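Local atomic coordinates of inosine-uridine preferring nucleoside hydrolase family protein (Bacillus anthracis, PDB entry 2C40), a protein that belongs to the inosine-uridine preferring nucleoside hydrolase family and, in this model, holds a calcium ion and alpha-D-ribofuranose in its pocket. Residues 53-58 with 221-226; 16-21 with 46-51. All blocks are in the same frame, centred on the assembly; numbering follows the deposited sequence.

Contact 1. Residues 53-58 with 221-226; sequences DRFGKN and IDFLGQ
Phe-55 and Phe-223 are the whole of the direct meeting between residues 53-58 and 221-226, two pieces of the alpha/beta fold of the nucleoside hydrolase family. Residues 53-58 run off the C-terminal end of helix 41-55 into a loop, while 221-226 lie within helix 219-229. The backbones stand well apart, with Phe-55 CA and Phe-223 CA 10.5 Å from each other, so two rings reaching from facing sides bridge the interval. With CG anti to its carbonyl carbon (chi1 -61°), Phe-55 sends its ring forward until CE1 lies over one face of the Phe-223 ring, 4.0 Å from Phe-223 CG. The ring planes meet at 49° with centroids 5.3 Å apart, a slanted aromatic pair. Both residues are buried, and Ile-89 of helix 88-91 packs on both side chains. One face of the Phe-55 ring is covered from within its own helix by Arg-54 CG, in the conformer given here, 3.5 Å above the plane and over the ring centre. In that same conformer, Arg-54 NH1 forms a salt bridge with Glu-92. The solvent side is much looser: the helix gives way at Gly-56, and the exposed Lys-57 and Asn-58 have no side-chain atoms modelled beyond CB, consistent with mobility there. On helix 219-229, the turn that carries Phe-223 has a polar flank facing the second subunit, where Gln-226 packs on Gln-226 of that chain. Within the flank, Gln-226 NE2 donates to Asp-222 OD1 over 3.1 Å, closing a side-chain link across one helical turn. The hydrogen bond is moderately bent, and the amide nitrogen approaches OD1 from above the carboxylate plane, 66° out of it.

Contact 2. Residues 16-21 with 46-51; sequences VSLFLL and SASRKI
Leu-18 and Ile-51 pack against each other between two nearly parallel helices, 12-21 and 41-55, which follow strands 2-8 and 27-34 in successive beta-alpha-beta units of the sheet. Over the short segments the axes approach to 9.9 Å and differ in direction by 20°. The contact is made mainly by carbon atoms, those of Leu-18 and Ile-51 foremost, with no hydrogen bond from one segment to the other. Leu-18 points at the neighbouring helix; CG anti to its backbone N (chi1 178°) carries the CD2 branch out to the backbone of Ser-48, where it stops 3.6 Å from Ser-48 CA and lies beside Ser-48 CB. The hydroxyl of Ser-48 has its polar partners off this interface, at Ala-44 O and His-8 NE2. Ile-51 reaches back from the other helix and crosses Leu-18 at a slant, its CG2 methyl 4.0 Å from Leu-18 CD2. The same methyl fits against the next residue along, 3.8 Å from Phe-19 CB. Only the root of Phe-19 is involved here, because its ring leads away from helix 41-55. Leu-18 therefore has Ser-48 and Ile-51 against one branch, while its side chain also touches Leu-29 and Val-32 of strand 27-34, so that it is packed between helix 41-55 and the sheet. Ile-51 CG2, anti to its own backbone N, lies 3.8 Å from Phe-19 CA as well.

Contacts 1 and 2 share helix 41-55 and have centres about 7 Å apart, forming one continuous hydrophobic region. Phe-19 joins them: its ring meets those of Phe-55 and Phe-223 edge-to-face, with Phe-19 CD1 3.3 Å from Phe-55 CD1. A second bridge runs from Phe-223 CZ to Ile-51 CD1 at 4.1 Å. Segments 221-226 and 16-21 also touch directly, Leu-224 CD2 lying 3.4 Å from Val-16 CG1. The Leu-18 side chain of contact 2 is about 11 Å from the bound calcium ion and about 12 Å from alpha-D-ribofuranose. Helix 12-21 also carries Asp-13, a pocket residue, and Asp-14, which belongs to the calcium site.

Contact 1. Residues 53-58 with 221-226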
ATOM      1  N   ASP A  53       7.484   5.180 -19.861  1.00 42.36           N
ATOM      2  CA  ASP A  53       6.784   4.498 -20.941  1.00 42.26           C
ATOM      3  C   ASP A  53       5.334   4.949 -21.105  1.00 41.88           C
ATOM      4  O   ASP A  53       4.913   5.327 -22.199  1.00 41.75           O
ATOM      5  CB  ASP A  53       6.730   2.975 -20.720  1.00 42.71           C
ATOM      6  CG  ASP A  53       8.043   2.287 -20.992  1.00 42.00           C
ATOM      7  OD1 ASP A  53       9.049   2.960 -21.210  1.00 41.47           O
ATOM      8  OD2 ASP A  53       8.075   1.046 -20.957  1.00 46.07           O
ATOM      9  N   ARG A  54       4.564   4.875 -20.029  0.50 41.51           N
ATOM     10  CA  ARG A  54       3.129   5.122 -20.128  0.50 41.43           C
ATOM     11  C   ARG A  54       2.812   6.609 -20.302  0.50 41.92           C
ATOM     12  O   ARG A  54       1.943   6.972 -21.109  0.50 42.11           O
ATOM     13  CB  ARG A  54       2.400   4.585 -18.910  0.50 41.05           C
ATOM     14  CG  ARG A  54       0.887   4.756 -18.976  0.50 40.10           C
ATOM     15  CD  ARG A  54       0.154   3.430 -19.132  0.50 36.73           C
ATOM     16  NE  ARG A  54      -1.245   3.631 -19.523  0.50 36.42           N
ATOM     17  CZ  ARG A  54      -2.230   2.746 -19.334  0.50 36.03           C
ATOM     18  NH1 ARG A  54      -1.989   1.585 -18.717  0.50 31.11           N
ATOM     19  NH2 ARG A  54      -3.471   3.039 -19.739  0.50 36.02           N
ATOM     20  N   PHE A  55       3.529   7.458 -19.573  1.00 41.95           N
ATOM     21  CA  PHE A  55       3.151   8.850 -19.435  1.00 42.29           C
ATOM     22  C   PHE A  55       4.186   9.841 -19.955  1.00 42.65           C
ATOM     23  O   PHE A  55       3.964  11.047 -19.890  1.00 42.00           O
ATOM     24  CB  PHE A  55       2.869   9.139 -17.957  1.00 42.04           C
ATOM     25  CG  PHE A  55       1.752   8.337 -17.371  1.00 42.31           C
ATOM     26  CD1 PHE A  55       1.951   7.597 -16.197  1.00 43.81           C
ATOM     27  CD2 PHE A  55       0.477   8.344 -17.940  1.00 42.12           C
ATOM     28  CE1 PHE A  55       0.926   6.871 -15.639  1.00 40.27           C
ATOM     29  CE2 PHE A  55      -0.560   7.613 -17.361  1.00 41.37           C
ATOM     30  CZ  PHE A  55      -0.324   6.876 -16.213  1.00 40.78           C
ATOM     31  N   GLY A  56       5.296   9.347 -20.482  1.00 43.53           N
ATOM     32  CA  GLY A  56       6.377  10.215 -20.942  1.00 44.41           C
ATOM     33  C   GLY A  56       6.222  10.563 -22.410  1.00 45.58           C
ATOM     34  O   GLY A  56       5.292  10.083 -23.049  1.00 46.01           O
ATOM     35  N   LYS A  57       7.142  11.392 -22.920  1.00 46.40           N
ATOM     36  CA  LYS A  57       7.151  11.859 -24.314  1.00 47.07           C
ATOM     37  C   LYS A  57       8.396  11.335 -25.071  1.00 47.60           C
ATOM     38  O   LYS A  57       8.348  10.315 -25.745  1.00 48.70           O
ATOM     39  CB  LYS A  57       7.113  13.394 -24.330  1.00 47.42           C
ATOM     40  N   ASN A  58       9.521  12.020 -24.955  1.00 48.05           N
ATOM     41  CA  ASN A  58      10.689  11.657 -25.740  1.00 48.10           C
ATOM     42  C   ASN A  58      11.300  10.377 -25.157  1.00 48.19           C
ATOM     43  O   ASN A  58      10.858   9.890 -24.104  1.00 48.79           O
ATOM     44  CB  ASN A  58      11.684  12.834 -25.796  1.00 48.50           C
ATOM     45  N   ILE A 221      -5.296  11.304 -12.924  1.00 40.95           N
ATOM     46  CA  ILE A 221      -5.871  11.575 -11.608  1.00 41.02           C
ATOM     47  C   ILE A 221      -6.055  10.222 -10.851  1.00 41.48           C
ATOM     48  O   ILE A 221      -5.660  10.108  -9.695  1.00 41.35           O
ATOM     49  CB  ILE A 221      -7.223  12.362 -11.716  1.00 40.73           C
ATOM     50  CG1 ILE A 221      -7.037  13.753 -12.337  1.00 41.48           C
ATOM     51  CG2 ILE A 221      -7.913  12.491 -10.381  1.00 40.18           C
ATOM     52  CD1 ILE A 221      -6.275  14.748 -11.490  1.00 43.45           C
ATOM     53  N   ASP A 222      -6.623   9.219 -11.523  1.00 41.29           N
ATOM     54  CA  ASP A 222      -6.784   7.874 -10.969  1.00 41.43           C
ATOM     55  C   ASP A 222      -5.394   7.355 -10.552  1.00 41.91           C
ATOM     56  O   ASP A 222      -5.230   6.847  -9.444  1.00 41.88           O
ATOM     57  CB  ASP A 222      -7.422   6.983 -12.017  1.00 40.96           C
ATOM     58  CG  ASP A 222      -7.781   5.591 -11.515  1.00 41.91           C
ATOM     59  OD1 ASP A 222      -7.968   5.364 -10.286  1.00 42.08           O
ATOM     60  OD2 ASP A 222      -7.916   4.715 -12.396  1.00 40.59           O
ATOM     61  N   PHE A 223      -4.384   7.565 -11.399  1.00 41.96           N
ATOM     62  CA  PHE A 223      -3.004   7.156 -11.056  1.00 42.70           C
ATOM     63  C   PHE A 223      -2.448   7.870  -9.811  1.00 43.19           C
ATOM     64  O   PHE A 223      -1.888   7.207  -8.915  1.00 43.32           O
ATOM     65  CB  PHE A 223      -2.042   7.374 -12.216  1.00 42.96           C
ATOM     66  CG  PHE A 223      -0.593   7.024 -11.890  1.00 43.16           C
ATOM     67  CD1 PHE A 223       0.373   8.009 -11.775  1.00 42.72           C
ATOM     68  CD2 PHE A 223      -0.203   5.696 -11.703  1.00 43.92           C
ATOM     69  CE1 PHE A 223       1.694   7.693 -11.488  1.00 40.57           C
ATOM     70  CE2 PHE A 223       1.132   5.372 -11.406  1.00 41.81           C
ATOM     71  CZ  PHE A 223       2.062   6.360 -11.301  1.00 42.50           C
ATOM     72  N   LEU A 224      -2.603   9.204  -9.757  1.00 43.04           N
ATOM     73  CA  LEU A 224      -2.268   9.982  -8.560  1.00 42.92           C
ATOM     74  C   LEU A 224      -2.945   9.428  -7.322  1.00 42.11           C
ATOM     75  O   LEU A 224      -2.303   9.271  -6.302  1.00 41.87           O
ATOM     76  CB  LEU A 224      -2.724  11.449  -8.670  1.00 43.14           C
ATOM     77  CG  LEU A 224      -1.835  12.528  -9.190  1.00 46.26           C
ATOM     78  CD1 LEU A 224      -2.697  13.827  -9.339  1.00 48.85           C
ATOM     79  CD2 LEU A 224      -0.633  12.736  -8.217  1.00 49.45           C
ATOM     80  N   GLY A 225      -4.251   9.192  -7.396  1.00 41.43           N
ATOM     81  CA  GLY A 225      -4.967   8.606  -6.271  1.00 41.97           C
ATOM     82  C   GLY A 225      -4.491   7.227  -5.807  1.00 41.68           C
ATOM     83  O   GLY A 225      -4.450   6.962  -4.620  1.00 42.00           O
ATOM     84  N   GLN A 226      -4.159   6.344  -6.732  1.00 41.97           N
ATOM     85  CA  GLN A 226      -3.595   5.026  -6.391  1.00 42.31           C
ATOM     86  C   GLN A 226      -2.279   5.203  -5.656  1.00 42.52           C
ATOM     87  O   GLN A 226      -2.066   4.618  -4.589  1.00 42.83           O
ATOM     88  CB  GLN A 226      -3.408   4.192  -7.646  1.00 42.37           C
ATOM     89  CG  GLN A 226      -4.770   3.713  -8.146  1.00 43.24           C
ATOM     90  CD  GLN A 226      -4.716   3.037  -9.487  1.00 42.24           C
ATOM     91  OE1 GLN A 226      -3.993   2.083  -9.671  1.00 42.29           O
ATOM     92  NE2 GLN A 226      -5.534   3.502 -10.414  1.00 42.32           N
TER

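Contact 2. Residues 16-21 with 46-51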
ATOM      1  N   VAL A  16       5.484  10.158  -8.136  1.00 40.53           N
ATOM      2  CA  VAL A  16       4.440  11.078  -8.564  1.00 41.01           C
ATOM      3  C   VAL A  16       5.052  12.319  -9.239  1.00 40.89           C
ATOM      4  O   VAL A  16       4.484  12.877 -10.186  1.00 40.15           O
ATOM      5  CB  VAL A  16       3.529  11.453  -7.390  1.00 40.11           C
ATOM      6  CG1 VAL A  16       2.718  12.662  -7.739  1.00 41.35           C
ATOM      7  CG2 VAL A  16       2.639  10.247  -7.018  1.00 38.20           C
ATOM      8  N   SER A  17       6.214  12.741  -8.737  1.00 41.49           N
ATOM      9  CA  SER A  17       6.897  13.920  -9.252  1.00 41.32           C
ATOM     10  C   SER A  17       7.373  13.626 -10.663  1.00 42.03           C
ATOM     11  O   SER A  17       7.202  14.441 -11.543  1.00 42.44           O
ATOM     12  CB  SER A  17       8.115  14.288  -8.380  1.00 42.32           C
ATOM     13  OG  SER A  17       7.787  14.869  -7.123  1.00 39.96           O
ATOM     14  N   LEU A  18       7.973  12.453 -10.878  1.00 41.72           N
ATOM     15  CA  LEU A  18       8.355  12.039 -12.208  1.00 41.36           C
ATOM     16  C   LEU A  18       7.185  12.111 -13.180  1.00 41.82           C
ATOM     17  O   LEU A  18       7.273  12.724 -14.251  1.00 41.26           O
ATOM     18  CB  LEU A  18       8.921  10.623 -12.180  1.00 41.58           C
ATOM     19  CG  LEU A  18       9.321  10.048 -13.532  1.00 40.91           C
ATOM     20  CD1 LEU A  18      10.455  10.819 -14.130  1.00 38.52           C
ATOM     21  CD2 LEU A  18       9.686   8.585 -13.383  1.00 41.34           C
ATOM     22  N   PHE A  19       6.068  11.507 -12.793  1.00 41.97           N
ATOM     23  CA  PHE A  19       4.867  11.526 -13.629  1.00 42.18           C
ATOM     24  C   PHE A  19       4.419  12.953 -13.946  1.00 42.02           C
ATOM     25  O   PHE A  19       4.094  13.250 -15.091  1.00 42.27           O
ATOM     26  CB  PHE A  19       3.759  10.671 -13.013  1.00 41.67           C
ATOM     27  CG  PHE A  19       2.413  11.000 -13.499  1.00 43.11           C
ATOM     28  CD1 PHE A  19       2.001  10.595 -14.748  1.00 43.94           C
ATOM     29  CD2 PHE A  19       1.518  11.733 -12.693  1.00 43.36           C
ATOM     30  CE1 PHE A  19       0.705  10.894 -15.198  1.00 42.43           C
ATOM     31  CE2 PHE A  19       0.253  12.031 -13.138  1.00 42.39           C
ATOM     32  CZ  PHE A  19      -0.154  11.621 -14.402  1.00 42.49           C
ATOM     33  N   LEU A  20       4.437  13.852 -12.967  1.00 42.03           N
ATOM     34  CA  LEU A  20       4.004  15.228 -13.239  1.00 42.03           C
ATOM     35  C   LEU A  20       5.039  16.033 -14.047  1.00 42.04           C
ATOM     36  O   LEU A  20       4.649  16.801 -14.904  1.00 42.28           O
ATOM     37  CB  LEU A  20       3.695  15.944 -11.946  1.00 42.60           C
ATOM     38  CG  LEU A  20       2.579  15.354 -11.082  1.00 40.61           C
ATOM     39  CD1 LEU A  20       2.655  15.955  -9.748  1.00 40.25           C
ATOM     40  CD2 LEU A  20       1.232  15.602 -11.687  1.00 41.59           C
ATOM     41  N   LEU A  21       6.343  15.867 -13.799  1.00 42.25           N
ATOM     42  CA  LEU A  21       7.369  16.570 -14.589  1.00 42.99           C
ATOM     43  C   LEU A  21       7.137  16.322 -16.078  1.00 42.57           C
ATOM     44  O   LEU A  21       7.317  17.200 -16.948  1.00 42.74           O
ATOM     45  CB  LEU A  21       8.806  16.094 -14.227  1.00 43.95           C
ATOM     46  CG  LEU A  21       9.332  16.517 -12.846  1.00 44.73           C
ATOM     47  CD1 LEU A  21      10.353  15.547 -12.345  1.00 44.67           C
ATOM     48  CD2 LEU A  21       9.879  17.991 -12.844  1.00 46.02           C
ATOM     49  N   SER A  46      12.238   0.124 -11.918  1.00 41.86           N
ATOM     50  CA  SER A  46      11.145  -0.354 -12.795  1.00 41.86           C
ATOM     51  C   SER A  46      10.032   0.660 -12.846  1.00 41.13           C
ATOM     52  O   SER A  46       9.572   0.985 -13.921  1.00 41.52           O
ATOM     53  CB  SER A  46      10.478  -1.652 -12.349  1.00 42.01           C
ATOM     54  OG  SER A  46      11.401  -2.604 -11.939  1.00 47.71           O
ATOM     55  N   ALA A  47       9.567   1.120 -11.680  1.00 40.79           N
ATOM     56  CA  ALA A  47       8.443   2.069 -11.628  1.00 40.79           C
ATOM     57  C   ALA A  47       8.700   3.343 -12.445  1.00 40.88           C
ATOM     58  O   ALA A  47       7.801   3.796 -13.195  1.00 40.20           O
ATOM     59  CB  ALA A  47       8.068   2.417 -10.151  1.00 40.92           C
ATOM     60  N   SER A  48       9.910   3.893 -12.317  1.00 40.46           N
ATOM     61  CA  SER A  48      10.354   5.068 -13.149  1.00 40.88           C
ATOM     62  C   SER A  48      10.312   4.780 -14.647  1.00 41.35           C
ATOM     63  O   SER A  48       9.799   5.581 -15.421  1.00 41.73           O
ATOM     64  CB  SER A  48      11.792   5.491 -12.815  1.00 39.53           C
ATOM     65  OG  SER A  48      11.914   5.720 -11.435  1.00 39.09           O
ATOM     66  N   ARG A  49      10.843   3.628 -15.045  1.00 41.65           N
ATOM     67  CA  ARG A  49      10.816   3.245 -16.448  1.00 41.96           C
ATOM     68  C   ARG A  49       9.415   3.070 -17.006  1.00 41.10           C
ATOM     69  O   ARG A  49       9.141   3.507 -18.115  1.00 40.56           O
ATOM     70  CB  ARG A  49      11.664   1.993 -16.675  1.00 42.17           C
ATOM     71  CG  ARG A  49      13.181   2.275 -16.457  1.00 42.33           C
ATOM     72  CD  ARG A  49      13.943   0.995 -16.190  1.00 43.65           C
ATOM     73  NE  ARG A  49      13.950   0.154 -17.371  1.00 46.15           N
ATOM     74  CZ  ARG A  49      14.146  -1.167 -17.391  1.00 47.85           C
ATOM     75  NH1 ARG A  49      14.293  -1.858 -16.273  1.00 49.79           N
ATOM     76  NH2 ARG A  49      14.182  -1.805 -18.567  1.00 45.81           N
ATOM     77  N   LYS A  50       8.543   2.428 -16.235  1.00 41.57           N
ATOM     78  CA  LYS A  50       7.135   2.214 -16.636  1.00 41.28           C
ATOM     79  C   LYS A  50       6.344   3.542 -16.658  1.00 41.17           C
ATOM     80  O   LYS A  50       5.406   3.727 -17.431  1.00 40.21           O
ATOM     81  CB  LYS A  50       6.439   1.233 -15.679  1.00 41.40           C
ATOM     82  CG  LYS A  50       7.079  -0.162 -15.580  1.00 41.85           C
ATOM     83  CD  LYS A  50       6.273  -1.085 -14.712  1.00 41.27           C
ATOM     84  CE  LYS A  50       7.059  -2.324 -14.382  1.00 42.75           C
ATOM     85  NZ  LYS A  50       6.302  -3.180 -13.450  1.00 42.79           N
ATOM     86  N   ILE A  51       6.725   4.467 -15.799  1.00 41.97           N
ATOM     87  CA  ILE A  51       6.051   5.774 -15.763  1.00 42.76           C
ATOM     88  C   ILE A  51       6.415   6.561 -17.019  1.00 42.53           C
ATOM     89  O   ILE A  51       5.557   7.192 -17.631  1.00 42.98           O
ATOM     90  CB  ILE A  51       6.371   6.552 -14.478  1.00 42.05           C
ATOM     91  CG1 ILE A  51       5.670   5.885 -13.311  1.00 42.85           C
ATOM     92  CG2 ILE A  51       5.894   8.011 -14.591  1.00 44.26           C
ATOM     93  CD1 ILE A  51       6.133   6.335 -11.903  1.00 42.51           C
TER